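Local coordinates for protein terminase, large subunit (Bacillus phage spp1, PDB 2WBN) that powers the ATP-driven translocation of viral DNA into empty capsids and, through its C-terminal nuclease domain, cuts the genome to initiate and end packaging, at residues His70-Lys73 / Arg74-Arg77; Leu184-Lys187 / Asp188-Thr191; Ser90-Arg93 / Thr94-Val98; Ile163-Glu166 / Phe167-Asp171; Ser112-Pro115 / Arg116-Asp119. One frame throughout, in Å; residues are numbered along the deposited sequence.

How the contacts relate
All five contacts lie in the RNase H-like nuclease domain, in the chain order 1, 3, 5, 4, 2. Contact 1 is the turn between strands 64-72 and 77-86 of the mixed central sheet. Contact 3 opens helix 91-100, and contact 5 leads from strand 108-110 into helix 115-124; their centres are about 15 Å apart, and Leu91 packs on Ser117. Contacts 4 and 2, centres about 9 Å apart, join the end of helix 161-169 to the start of helix 190-198. Contact 2 contains the manganese ligand His190, and contact 5 follows the manganese ligand Asp111, whereas contact 1 is remote from the metal site.

Contact 1: residues His70-Lys73 / Arg74-Arg77; sequences HYDK and RKNR
Asp72 and Lys75 meet where the chain turns back on itself, the carboxylate of one slanting across the aliphatic stem of the other. The OD2 atom of Asp72 rests 3.4 Å from CG of Lys75, and CD of the same lysine is equally close to it. Lys75 then carries its amino group onward: NZ stays 4.8 Å from OD2 of Asp72, so opposite charges are near but not in contact. What the carboxylate does hold is backbone, since Lys75 N donates to Asp72 OD1 over 3.2 Å. That N-H approaches from well above the carboxylate plane, 58° out of it. With CG anti to its own N (chi1 -172°), Asp72 swings its carboxylate forward over the turn, where this donor waits. Farther along, CD of Lys75 lies over the centre of one face of the Arg77 guanidinium, whose NH1 is bonded to Tyr79 OH.

Tyr71 turns its ring to the other side. Its CD1 edge comes 3.5 Å from Arg77 O, close to the ring plane, and CA of Lys73 sits over one face near the rim. Phe199 meets the same ring edge-to-face.

Backbone bonds close the loop. Asp72 N donates to Arg77 O at 2.9 Å, and Arg77 N returns a bond to Asp72 O at 3.1 Å. Asn76 takes left-handed backbone angles (phi 57°) after the right-handed turn of Lys73 to Lys75. Asn76 and Arg77 both face Asp72, which fits a G1 beta bulge closing the antiparallel hairpin between two neighbouring strands of the RNase H-like sheet.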
loop_
_atom_site.group_PDB
_atom_site.type_symbol
_atom_site.label_atom_id
_atom_site.label_comp_id
_atom_site.label_asym_id
_atom_site.label_seq_id
_atom_site.Cartn_x
_atom_site.Cartn_y
_atom_site.Cartn_z
ATOM N N HIS A 70 -8.497 3.839 -3.433
ATOM C CA HIS A 70 -9.833 4.290 -3.074
ATOM C C HIS A 70 -10.551 3.175 -2.327
ATOM O O HIS A 70 -10.446 1.995 -2.688
ATOM C CB HIS A 70 -10.652 4.654 -4.307
ATOM C CG HIS A 70 -12.108 4.875 -4.009
ATOM N ND1 HIS A 70 -12.561 5.938 -3.260
ATOM C CD2 HIS A 70 -13.208 4.157 -4.341
ATOM C CE1 HIS A 70 -13.876 5.868 -3.146
ATOM N NE2 HIS A 70 -14.295 4.800 -3.800
ATOM N N TYR A 71 -11.332 3.577 -1.329
ATOM C CA TYR A 71 -12.015 2.658 -0.435
ATOM C C TYR A 71 -13.524 2.802 -0.548
ATOM O O TYR A 71 -14.081 3.829 -0.166
ATOM C CB TYR A 71 -11.588 2.966 0.999
ATOM C CG TYR A 71 -12.141 2.030 2.046
ATOM C CD1 TYR A 71 -12.429 0.696 1.755
ATOM C CD2 TYR A 71 -12.357 2.475 3.343
ATOM C CE1 TYR A 71 -12.910 -0.154 2.723
ATOM C CE2 TYR A 71 -12.829 1.633 4.309
ATOM C CZ TYR A 71 -13.104 0.319 4.003
ATOM O OH TYR A 71 -13.594 -0.521 4.978
ATOM N N ASP A 72 -14.184 1.778 -1.091
ATOM C CA ASP A 72 -15.644 1.703 -1.087
ATOM C C ASP A 72 -16.033 0.865 0.132
ATOM O O ASP A 72 -16.030 -0.368 0.089
ATOM C CB ASP A 72 -16.157 1.067 -2.391
ATOM C CG ASP A 72 -17.674 1.129 -2.534
ATOM O OD1 ASP A 72 -18.402 1.134 -1.523
ATOM O OD2 ASP A 72 -18.146 1.159 -3.684
ATOM N N LYS A 73 -16.341 1.550 1.228
ATOM C CA LYS A 73 -16.647 0.887 2.495
ATOM C C LYS A 73 -17.903 0.016 2.435
ATOM O O LYS A 73 -17.902 -1.102 2.961
ATOM C CB LYS A 73 -16.766 1.928 3.612
ATOM C CG LYS A 73 -17.014 1.331 4.989
ATOM C CD LYS A 73 -16.942 2.369 6.104
ATOM C CE LYS A 73 -17.334 1.734 7.438
ATOM N NZ LYS A 73 -17.704 2.721 8.500
ATOM N N ARG A 74 -18.959 0.513 1.792
ATOM C CA ARG A 74 -20.227 -0.215 1.716
ATOM C C ARG A 74 -20.098 -1.553 0.969
ATOM O O ARG A 74 -20.706 -2.543 1.366
ATOM C CB ARG A 74 -21.308 0.636 1.035
ATOM C CG ARG A 74 -21.599 1.986 1.680
ATOM C CD ARG A 74 -22.678 2.695 0.860
ATOM N NE ARG A 74 -23.012 4.050 1.307
ATOM C CZ ARG A 74 -23.924 4.834 0.722
ATOM N NH1 ARG A 74 -24.608 4.402 -0.342
ATOM N NH2 ARG A 74 -24.168 6.056 1.198
ATOM N N LYS A 75 -19.318 -1.576 -0.110
ATOM C CA LYS A 75 -19.115 -2.798 -0.892
ATOM C C LYS A 75 -17.927 -3.625 -0.406
ATOM O O LYS A 75 -17.678 -4.718 -0.930
ATOM C CB LYS A 75 -18.902 -2.474 -2.374
ATOM C CG LYS A 75 -19.975 -1.598 -2.993
ATOM C CD LYS A 75 -19.913 -1.649 -4.518
ATOM C CE LYS A 75 -21.176 -1.099 -5.150
ATOM N NZ LYS A 75 -21.133 -1.259 -6.627
ATOM N N ASN A 76 -17.178 -3.098 0.562
ATOM C CA ASN A 76 -15.966 -3.757 1.050
ATOM C C ASN A 76 -14.955 -4.007 -0.058
ATOM O O ASN A 76 -14.430 -5.114 -0.205
ATOM C CB ASN A 76 -16.313 -5.069 1.760
ATOM C CG ASN A 76 -16.220 -4.948 3.239
ATOM O OD1 ASN A 76 -17.143 -4.444 3.898
ATOM N ND2 ASN A 76 -15.100 -5.401 3.793
ATOM N N ARG A 77 -14.689 -2.963 -0.830
ATOM C CA ARG A 77 -13.720 -3.039 -1.914
ATOM C C ARG A 77 -12.699 -1.945 -1.830
ATOM O O ARG A 77 -12.990 -0.834 -1.375
ATOM C CB ARG A 77 -14.378 -2.873 -3.271
ATOM C CG ARG A 77 -15.332 -3.930 -3.642
ATOM C CD ARG A 77 -15.762 -3.668 -5.072
ATOM N NE ARG A 77 -16.903 -4.467 -5.440
ATOM C CZ ARG A 77 -17.657 -4.245 -6.513
ATOM N NH1 ARG A 77 -17.400 -3.230 -7.346
ATOM N NH2 ARG A 77 -18.679 -5.037 -6.742
#

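Contact 2: residues Leu184-Lys187 / Asp188-Thr191; sequences LEDK and DNHT
The amide of Asn189 and the carboxylate of Asp186 meet at a slant, their planes 69° apart. Over one face of the amide sits the backbone N of Lys187, 3.5 Å from CG of Asn189, as packing and not as a bond. At the amide's edge, ND2 of Asn189 gives a weak hydrogen bond to OD1 of Asp186 at 3.3 Å; this acceptor is displaced from the amide plane to the same side as Lys187 N. A water lies almost in that plane and donates to OD1 of Asn189 at 2.7 Å. It also donates to OD1 of Asp186 over a longer 3.3 Å, tying both ends of the amide to one carboxylate oxygen.

Asn189 reaches back over the loop because its CG is wedged between backbone N and carbonyl carbon (chi1 67°). Lys187 and Asp188 run alongside each other in the same direction, their CG atoms 3.8 Å apart, without their charged ends meeting.

Asn189 occupies the N-cap position of helix 190-198, yet its side chain makes no capping bond and is spent on the loop instead. The weak bond and the water bridge probably bias which end of the amide is turned to the carboxylate, just ahead of His190, a manganese ligand.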
loop_
_atom_site.group_PDB
_atom_site.type_symbol
_atom_site.label_atom_id
_atom_site.label_comp_id
_atom_site.label_asym_id
_atom_site.label_seq_id
_atom_site.Cartn_x
_atom_site.Cartn_y
_atom_site.Cartn_z
ATOM N N LEU A 184 1.719 -13.834 5.712
ATOM C CA LEU A 184 2.284 -13.754 4.364
ATOM C C LEU A 184 3.801 -13.746 4.432
ATOM O O LEU A 184 4.394 -13.297 5.421
ATOM C CB LEU A 184 1.808 -12.495 3.619
ATOM C CG LEU A 184 0.311 -12.393 3.316
ATOM C CD1 LEU A 184 -0.024 -11.017 2.715
ATOM C CD2 LEU A 184 -0.109 -13.508 2.395
ATOM N N GLU A 185 4.424 -14.238 3.364
ATOM C CA GLU A 185 5.866 -14.103 3.189
ATOM C C GLU A 185 6.256 -12.648 3.374
ATOM O O GLU A 185 5.513 -11.739 2.969
ATOM C CB GLU A 185 6.304 -14.539 1.806
ATOM C CG GLU A 185 6.105 -15.997 1.513
ATOM C CD GLU A 185 6.134 -16.321 0.019
ATOM O OE1 GLU A 185 5.598 -15.532 -0.837
ATOM O OE2 GLU A 185 6.673 -17.404 -0.294
ATOM N N ASP A 186 7.423 -12.451 3.988
ATOM C CA ASP A 186 7.976 -11.128 4.248
ATOM C C ASP A 186 9.035 -10.803 3.195
ATOM O O ASP A 186 10.212 -10.589 3.494
ATOM C CB ASP A 186 8.592 -11.090 5.657
ATOM C CG ASP A 186 9.029 -9.710 6.045
ATOM O OD1 ASP A 186 8.542 -8.741 5.419
ATOM O OD2 ASP A 186 9.873 -9.582 6.949
ATOM N N LYS A 187 8.605 -10.778 1.948
ATOM C CA LYS A 187 9.511 -10.681 0.822
ATOM C C LYS A 187 8.664 -10.315 -0.390
ATOM O O LYS A 187 7.552 -10.817 -0.524
ATOM C CB LYS A 187 10.192 -12.042 0.638
ATOM C CG LYS A 187 10.792 -12.321 -0.724
ATOM C CD LYS A 187 11.559 -13.640 -0.727
ATOM C CE LYS A 187 12.486 -13.734 -1.936
ATOM N NZ LYS A 187 13.751 -12.935 -1.747
ATOM N N ASP A 188 9.168 -9.424 -1.248
ATOM C CA ASP A 188 8.424 -9.043 -2.486
ATOM C C ASP A 188 7.008 -8.558 -2.088
ATOM O O ASP A 188 6.019 -8.884 -2.730
ATOM C CB ASP A 188 8.356 -10.221 -3.496
ATOM C CG ASP A 188 9.739 -10.686 -4.001
ATOM O OD1 ASP A 188 10.735 -9.941 -3.887
ATOM O OD2 ASP A 188 9.834 -11.833 -4.499
ATOM N N ASN A 189 6.935 -7.759 -1.021
ATOM C CA ASN A 189 5.668 -7.411 -0.368
ATOM C C ASN A 189 5.633 -5.953 0.031
ATOM O O ASN A 189 4.888 -5.550 0.919
ATOM C CB ASN A 189 5.476 -8.269 0.889
ATOM C CG ASN A 189 6.495 -7.937 1.975
ATOM O OD1 ASN A 189 7.619 -7.472 1.685
ATOM N ND2 ASN A 189 6.113 -8.163 3.227
ATOM N N HIS A 190 6.425 -5.139 -0.653
ATOM C CA HIS A 190 6.622 -3.752 -0.238
ATOM C C HIS A 190 5.368 -2.892 -0.425
ATOM O O HIS A 190 5.051 -2.035 0.432
ATOM C CB HIS A 190 7.858 -3.200 -0.968
ATOM C CG HIS A 190 8.967 -4.205 -1.026
ATOM N ND1 HIS A 190 9.663 -4.598 0.095
ATOM C CD2 HIS A 190 9.413 -4.992 -2.035
ATOM C CE1 HIS A 190 10.526 -5.544 -0.228
ATOM N NE2 HIS A 190 10.401 -5.795 -1.518
ATOM N N THR A 191 4.625 -3.130 -1.513
ATOM C CA THR A 191 3.368 -2.426 -1.724
ATOM C C THR A 191 2.250 -2.965 -0.823
ATOM O O THR A 191 1.289 -2.252 -0.538
ATOM C CB THR A 191 2.849 -2.499 -3.194
ATOM O OG1 THR A 191 2.507 -3.854 -3.522
ATOM C CG2 THR A 191 3.888 -1.962 -4.172
HETATM O O HOH W 1 9.874 -6.976 3.008
#

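Contact 3: residues Ser90-Arg93 / Thr94-Val98; sequences SLKR and TADFV
Thr94 grips Ser90 twice, both of its donors ending on the same carbonyl oxygen. The backbone N of Thr94 reaches Ser90 O at 3.1 Å, and its OG1 donates to that oxygen at 2.6 Å. The two come from opposite faces of the carbonyl plane. The hydroxyl can do this because it stands beside its own N, anti to the carbonyl carbon (chi1 -56°). Ser90 is itself the N-cap: its OG accepts from Arg93 N at 3.0 Å, a nearly straight bond of 167°.

Ala95 continues the ladder, its N bonding to Leu91 O at 2.9 Å. Its methyl, like the side chain of Leu91, packs on Leu121 of helix 115-124.

Asp96 N donates to Lys92 O, and its side chain folds back over the same carbonyl, CG of Asp96 lying 3.2 Å from Lys92 O. Lys92 crosses this carboxylate after a bend at its last torsion (chi4 55°), which curls NZ in toward OD2 of Asp96. The salt bridge from Lys92 NZ to Asp96 OD2 is long, at 3.6 Å, while OD1 of Asp96 has a second partner in Arg99.

Phe97 N bonds to Arg93 O at 3.1 Å. Its ring leaves for the sheet, touching Phe66 and Leu84, whereas the guanidinium of Arg93 pairs with Asp86. Val98 finishes the run with its N on Thr94 O, its side chain packed against Phe66 and Ile127.

Ser90 thus serves two amides of the helix start, Arg93 N through its hydroxyl and Thr94 N through its carbonyl. The long Lys92-Asp96 pair, with Arg99 beside it, probably adds a modest electrostatic term on the outer side of the helix.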
loop_
_atom_site.group_PDB
_atom_site.type_symbol
_atom_site.label_atom_id
_atom_site.label_comp_id
_atom_site.label_asym_id
_atom_site.label_seq_id
_atom_site.Cartn_x
_atom_site.Cartn_y
_atom_site.Cartn_z
ATOM N N SER A 90 14.741 8.059 -2.884
ATOM C CA SER A 90 14.893 9.504 -2.830
ATOM C C SER A 90 13.610 10.085 -2.271
ATOM O O SER A 90 12.519 9.888 -2.835
ATOM C CB SER A 90 15.177 10.086 -4.214
ATOM O OG SER A 90 15.103 11.508 -4.173
ATOM N N LEU A 91 13.735 10.760 -1.133
ATOM C CA LEU A 91 12.618 11.511 -0.585
ATOM C C LEU A 91 12.292 12.714 -1.483
ATOM O O LEU A 91 11.125 13.053 -1.645
ATOM C CB LEU A 91 12.919 11.950 0.853
ATOM C CG LEU A 91 13.171 10.825 1.871
ATOM C CD1 LEU A 91 13.239 11.388 3.297
ATOM C CD2 LEU A 91 12.064 9.756 1.762
ATOM N N LYS A 92 13.305 13.354 -2.068
ATOM C CA LYS A 92 13.049 14.438 -3.029
ATOM C C LYS A 92 12.147 13.946 -4.177
ATOM O O LYS A 92 11.139 14.577 -4.499
ATOM C CB LYS A 92 14.354 15.002 -3.593
ATOM C CG LYS A 92 14.139 16.079 -4.684
ATOM C CD LYS A 92 15.329 17.022 -4.822
ATOM C CE LYS A 92 15.091 18.112 -5.884
ATOM N NZ LYS A 92 13.833 18.909 -5.649
ATOM N N ARG A 93 12.512 12.808 -4.767
ATOM C CA ARG A 93 11.753 12.211 -5.896
ATOM C C ARG A 93 10.348 11.807 -5.481
ATOM O O ARG A 93 9.397 11.919 -6.266
ATOM C CB ARG A 93 12.488 10.992 -6.487
ATOM C CG ARG A 93 11.726 10.303 -7.621
ATOM C CD ARG A 93 12.483 9.176 -8.340
ATOM N NE ARG A 93 11.686 8.704 -9.487
ATOM C CZ ARG A 93 11.259 7.455 -9.717
ATOM N NH1 ARG A 93 11.566 6.448 -8.904
ATOM N NH2 ARG A 93 10.513 7.205 -10.802
ATOM N N THR A 94 10.210 11.340 -4.250
ATOM C CA THR A 94 8.923 10.909 -3.745
ATOM C C THR A 94 7.993 12.112 -3.565
ATOM O O THR A 94 6.848 12.095 -4.032
ATOM C CB THR A 94 9.108 10.152 -2.441
ATOM O OG1 THR A 94 10.015 9.061 -2.673
ATOM C CG2 THR A 94 7.802 9.619 -1.929
ATOM N N ALA A 95 8.495 13.165 -2.923
ATOM C CA ALA A 95 7.705 14.388 -2.739
ATOM C C ALA A 95 7.354 15.022 -4.086
ATOM O O ALA A 95 6.216 15.417 -4.301
ATOM C CB ALA A 95 8.456 15.398 -1.835
ATOM N N ASP A 96 8.312 15.092 -5.007
ATOM C CA ASP A 96 8.029 15.621 -6.349
ATOM C C ASP A 96 6.878 14.864 -7.037
ATOM O O ASP A 96 5.989 15.481 -7.628
ATOM C CB ASP A 96 9.295 15.641 -7.218
ATOM C CG ASP A 96 10.312 16.683 -6.749
ATOM O OD1 ASP A 96 10.026 17.400 -5.757
ATOM O OD2 ASP A 96 11.406 16.795 -7.359
ATOM N N PHE A 97 6.883 13.540 -6.930
ATOM C CA PHE A 97 5.833 12.703 -7.510
ATOM C C PHE A 97 4.482 12.992 -6.873
ATOM O O PHE A 97 3.466 13.140 -7.571
ATOM C CB PHE A 97 6.177 11.207 -7.361
ATOM C CG PHE A 97 5.086 10.297 -7.818
ATOM C CD1 PHE A 97 4.918 10.021 -9.174
ATOM C CD2 PHE A 97 4.212 9.725 -6.909
ATOM C CE1 PHE A 97 3.903 9.177 -9.608
ATOM C CE2 PHE A 97 3.186 8.886 -7.339
ATOM C CZ PHE A 97 3.040 8.611 -8.692
ATOM N N VAL A 98 4.477 13.101 -5.546
ATOM C CA VAL A 98 3.259 13.375 -4.791
ATOM C C VAL A 98 2.717 14.760 -5.142
ATOM O O VAL A 98 1.533 14.911 -5.471
ATOM C CB VAL A 98 3.510 13.195 -3.260
ATOM C CG1 VAL A 98 2.409 13.849 -2.435
ATOM C CG2 VAL A 98 3.608 11.710 -2.937
#

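Contact 4: residues Ile163-Glu166 / Phe167-Asp171; sequences IARE and FENID
Ile163 lays its CG2 methyl alongside the ring of Phe167, 3.6 Å from CD1 and almost as near CE1. The two side chains point the same way, one helical turn apart. The carbonyl O of Ile163 meets the ring too: it lies in the ring plane at the edge, 3.2 Å from CD1 of Phe167, while accepting the backbone bond from Phe167 N at 3.0 Å. Beyond this pair, Thr191 and Ile155 pack on both residues, and the ring of Phe30 meets that of Phe167 at a slant.

On the solvent side, Asn169 bends back across Arg165 at about a right angle. Its CG lies beside its own N, anti to the carbonyl carbon (chi1 -64°), which brings ND2 back to the preceding turn. There ND2 donates to Arg165 O at 2.7 Å, 18° out of the amide plane, and Asn169 N donates to that oxygen at 3.1 Å. A carbonyl near the end of the helix is thus held by two donors from one residue. A water gives a short bond to OE1 of Glu168, 2.5 Å, and a weak one to Ala164 O.

Ile170 N closes the last turn on Glu166 O, and Ile170 then leaves helical geometry. The buried carboxylate of Glu166 bonds to Thr191 OG1, with a weak bond from His190 N. Helix 161-169 therefore abuts the start of helix 190-198, where His190 and Asp193 bind manganese in this RNase H-like nuclease.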
loop_
_atom_site.group_PDB
_atom_site.type_symbol
_atom_site.label_atom_id
_atom_site.label_comp_id
_atom_site.label_asym_id
_atom_site.label_seq_id
_atom_site.Cartn_x
_atom_site.Cartn_y
_atom_site.Cartn_z
ATOM N N ILE A 163 1.985 -3.207 -7.548
ATOM C CA ILE A 163 0.883 -3.705 -6.712
ATOM C C ILE A 163 0.279 -4.985 -7.320
ATOM O O ILE A 163 0.119 -5.996 -6.630
ATOM C CB ILE A 163 -0.234 -2.638 -6.523
ATOM C CG1 ILE A 163 0.247 -1.477 -5.657
ATOM C CG2 ILE A 163 -1.486 -3.252 -5.848
ATOM C CD1 ILE A 163 -0.687 -0.266 -5.653
ATOM N N ALA A 164 -0.015 -4.946 -8.619
ATOM C CA ALA A 164 -0.543 -6.120 -9.326
ATOM C C ALA A 164 0.361 -7.353 -9.178
ATOM O O ALA A 164 -0.107 -8.409 -8.802
ATOM C CB ALA A 164 -0.793 -5.808 -10.832
ATOM N N ARG A 165 1.661 -7.198 -9.432
ATOM C CA ARG A 165 2.605 -8.292 -9.356
ATOM C C ARG A 165 2.730 -8.832 -7.928
ATOM O O ARG A 165 2.659 -10.034 -7.705
ATOM C CB ARG A 165 3.985 -7.862 -9.862
ATOM C CG ARG A 165 4.995 -9.030 -9.909
ATOM C CD ARG A 165 6.390 -8.615 -10.373
ATOM N NE ARG A 165 6.791 -7.352 -9.775
ATOM C CZ ARG A 165 7.261 -7.203 -8.549
ATOM N NH1 ARG A 165 7.555 -5.981 -8.129
ATOM N NH2 ARG A 165 7.429 -8.254 -7.731
ATOM N N GLU A 166 2.861 -7.941 -6.961
ATOM C CA GLU A 166 3.120 -8.398 -5.605
ATOM C C GLU A 166 1.905 -9.110 -5.039
ATOM O O GLU A 166 2.044 -10.179 -4.436
ATOM C CB GLU A 166 3.564 -7.248 -4.723
ATOM C CG GLU A 166 4.930 -6.728 -5.084
ATOM C CD GLU A 166 5.493 -5.828 -4.008
ATOM O OE1 GLU A 166 4.687 -5.272 -3.223
ATOM O OE2 GLU A 166 6.731 -5.714 -3.934
ATOM N N PHE A 167 0.718 -8.538 -5.242
ATOM C CA PHE A 167 -0.492 -9.145 -4.701
ATOM C C PHE A 167 -0.820 -10.469 -5.382
ATOM O O PHE A 167 -1.220 -11.425 -4.704
ATOM C CB PHE A 167 -1.678 -8.172 -4.769
ATOM C CG PHE A 167 -1.743 -7.179 -3.617
ATOM C CD1 PHE A 167 -0.989 -6.023 -3.623
ATOM C CD2 PHE A 167 -2.612 -7.393 -2.554
ATOM C CE1 PHE A 167 -1.080 -5.102 -2.593
ATOM C CE2 PHE A 167 -2.695 -6.494 -1.494
ATOM C CZ PHE A 167 -1.944 -5.330 -1.528
ATOM N N GLU A 168 -0.649 -10.544 -6.704
ATOM C CA GLU A 168 -0.848 -11.804 -7.407
ATOM C C GLU A 168 0.098 -12.930 -6.954
ATOM O O GLU A 168 -0.315 -14.090 -6.846
ATOM C CB GLU A 168 -0.753 -11.641 -8.925
ATOM C CG GLU A 168 -1.051 -12.968 -9.621
ATOM C CD GLU A 168 -1.330 -12.887 -11.106
ATOM O OE1 GLU A 168 -1.705 -11.813 -11.626
ATOM O OE2 GLU A 168 -1.156 -13.945 -11.747
ATOM N N ASN A 169 1.352 -12.587 -6.666
ATOM C CA ASN A 169 2.349 -13.615 -6.427
ATOM C C ASN A 169 2.628 -13.942 -4.951
ATOM O O ASN A 169 3.249 -14.967 -4.673
ATOM C CB ASN A 169 3.625 -13.260 -7.209
ATOM C CG ASN A 169 3.377 -13.277 -8.731
ATOM O OD1 ASN A 169 3.248 -14.331 -9.323
ATOM N ND2 ASN A 169 3.234 -12.118 -9.329
ATOM N N ILE A 170 2.176 -13.100 -4.010
ATOM C CA ILE A 170 2.429 -13.364 -2.562
ATOM C C ILE A 170 1.763 -14.666 -2.075
ATOM O O ILE A 170 0.654 -15.011 -2.479
ATOM C CB ILE A 170 2.025 -12.155 -1.667
ATOM C CG1 ILE A 170 2.714 -12.223 -0.293
ATOM C CG2 ILE A 170 0.514 -12.053 -1.527
ATOM C CD1 ILE A 170 4.191 -11.753 -0.267
ATOM N N ASP A 171 2.483 -15.406 -1.239
ATOM C CA ASP A 171 2.032 -16.676 -0.704
ATOM C C ASP A 171 2.108 -16.612 0.833
ATOM O O ASP A 171 2.731 -15.702 1.406
ATOM C CB ASP A 171 2.923 -17.827 -1.225
ATOM C CG ASP A 171 2.519 -18.338 -2.620
ATOM O OD1 ASP A 171 1.316 -18.530 -2.875
ATOM O OD2 ASP A 171 3.415 -18.585 -3.464
HETATM O O HOH W 2 -0.351 -9.719 -11.560
#

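Contact 5: residues Ser112-Pro115 / Arg116-Asp119; sequences SSEP and RSID
Glu114 reaches over to Ser117, touching it at the root and the tip of its side chain. At the root, CB of Glu114 lies 3.6 Å from OG of Ser117 and nearly as close to its CB. The stem then runs on extended, with CG beside the backbone N (chi1 -60°), which keeps it level with the serine. CD comes to 3.9 Å from OG of Ser117. At the tip, OE1 of Glu114 accepts a hydrogen bond from OG of Ser117 over 2.8 Å, through its anti lone pair, the one turned away from the other carboxylate oxygen. Ser117 holds its OG on this side because it too stands beside its own N, anti to the carbonyl carbon. Phe57 packs against both side chains.

Glu114 is the N-cap residue, and its backbone opens the helix. Its O accepts from Ile118 N at 3.2 Å, nearly straight at 167°, and weakly from Ser117 N. Pro115, with no N-H to satisfy, begins the helix proper, and its O receives Asp119 N at 3.1 Å. A water adds to that carbonyl, donating to Pro115 O at 2.7 Å and also to OD1 of Asp119. The branched side chain of Ile118 turns inward, its CG1 3.7 Å from Glu114 O, and packs on Phe57 as well.

Just upstream, Ser113 OG is bonded to the carboxylate of Asp111, a manganese ligand. This makes a helix N-terminus started by a proline and pinned by a side-chain bond from N-cap to third helical residue, a few residues after a metal-binding aspartate that follows strand 108-110 in the RNase H-like nuclease site.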
loop_
_atom_site.group_PDB
_atom_site.type_symbol
_atom_site.label_atom_id
_atom_site.label_comp_id
_atom_site.label_asym_id
_atom_site.label_seq_id
_atom_site.Cartn_x
_atom_site.Cartn_y
_atom_site.Cartn_z
ATOM N N SER A 112 6.646 3.850 10.244
ATOM C CA SER A 112 7.082 4.600 11.420
ATOM C C SER A 112 8.502 4.229 11.882
ATOM O O SER A 112 8.999 4.824 12.818
ATOM C CB SER A 112 6.083 4.450 12.579
ATOM O OG SER A 112 6.049 3.124 13.073
ATOM N N SER A 113 9.157 3.271 11.212
ATOM C CA SER A 113 10.536 2.890 11.556
ATOM C C SER A 113 11.565 3.951 11.150
ATOM O O SER A 113 12.717 3.905 11.600
ATOM C CB SER A 113 10.919 1.548 10.901
ATOM O OG SER A 113 11.141 1.697 9.515
ATOM N N GLU A 114 11.151 4.911 10.330
ATOM C CA GLU A 114 12.027 5.988 9.879
ATOM C C GLU A 114 11.442 7.354 10.291
ATOM O O GLU A 114 10.986 8.128 9.441
ATOM C CB GLU A 114 12.212 5.889 8.362
ATOM C CG GLU A 114 12.831 4.555 7.908
ATOM C CD GLU A 114 13.499 4.621 6.529
ATOM O OE1 GLU A 114 13.804 5.733 6.026
ATOM O OE2 GLU A 114 13.745 3.550 5.952
ATOM N N PRO A 115 11.432 7.644 11.600
ATOM C CA PRO A 115 10.810 8.905 12.060
ATOM C C PRO A 115 11.430 10.159 11.435
ATOM O O PRO A 115 10.726 11.122 11.204
ATOM C CB PRO A 115 10.988 8.864 13.567
ATOM C CG PRO A 115 12.108 7.909 13.804
ATOM C CD PRO A 115 12.000 6.880 12.719
ATOM N N ARG A 116 12.716 10.129 11.111
ATOM C CA ARG A 116 13.374 11.321 10.560
ATOM C C ARG A 116 13.119 11.450 9.045
ATOM O O ARG A 116 13.222 12.548 8.494
ATOM C CB ARG A 116 14.870 11.321 10.850
ATOM C CG ARG A 116 15.292 10.987 12.302
ATOM C CD ARG A 116 14.533 11.752 13.356
ATOM N NE ARG A 116 15.214 12.948 13.799
ATOM C CZ ARG A 116 14.881 14.202 13.508
ATOM N NH1 ARG A 116 13.858 14.467 12.716
ATOM N NH2 ARG A 116 15.599 15.198 13.993
ATOM N N SER A 117 12.793 10.344 8.377
ATOM C CA SER A 117 12.371 10.404 6.966
ATOM C C SER A 117 11.016 11.068 6.874
ATOM O O SER A 117 10.766 11.847 5.964
ATOM C CB SER A 117 12.316 9.029 6.325
ATOM O OG SER A 117 13.609 8.466 6.280
ATOM N N ILE A 118 10.141 10.746 7.816
ATOM C CA ILE A 118 8.858 11.437 7.957
ATOM C C ILE A 118 9.049 12.944 8.206
ATOM O O ILE A 118 8.448 13.769 7.514
ATOM C CB ILE A 118 8.013 10.796 9.062
ATOM C CG1 ILE A 118 7.580 9.387 8.630
ATOM C CG2 ILE A 118 6.781 11.651 9.376
ATOM C CD1 ILE A 118 6.866 8.628 9.691
ATOM N N ASP A 119 9.901 13.283 9.166
ATOM C CA ASP A 119 10.237 14.685 9.467
ATOM C C ASP A 119 10.755 15.371 8.194
ATOM O O ASP A 119 10.306 16.452 7.844
ATOM C CB ASP A 119 11.327 14.767 10.542
ATOM C CG ASP A 119 10.839 14.386 11.953
ATOM O OD1 ASP A 119 9.626 14.390 12.234
ATOM O OD2 ASP A 119 11.704 14.103 12.807
HETATM O O HOH W 3 8.665 11.760 12.834
#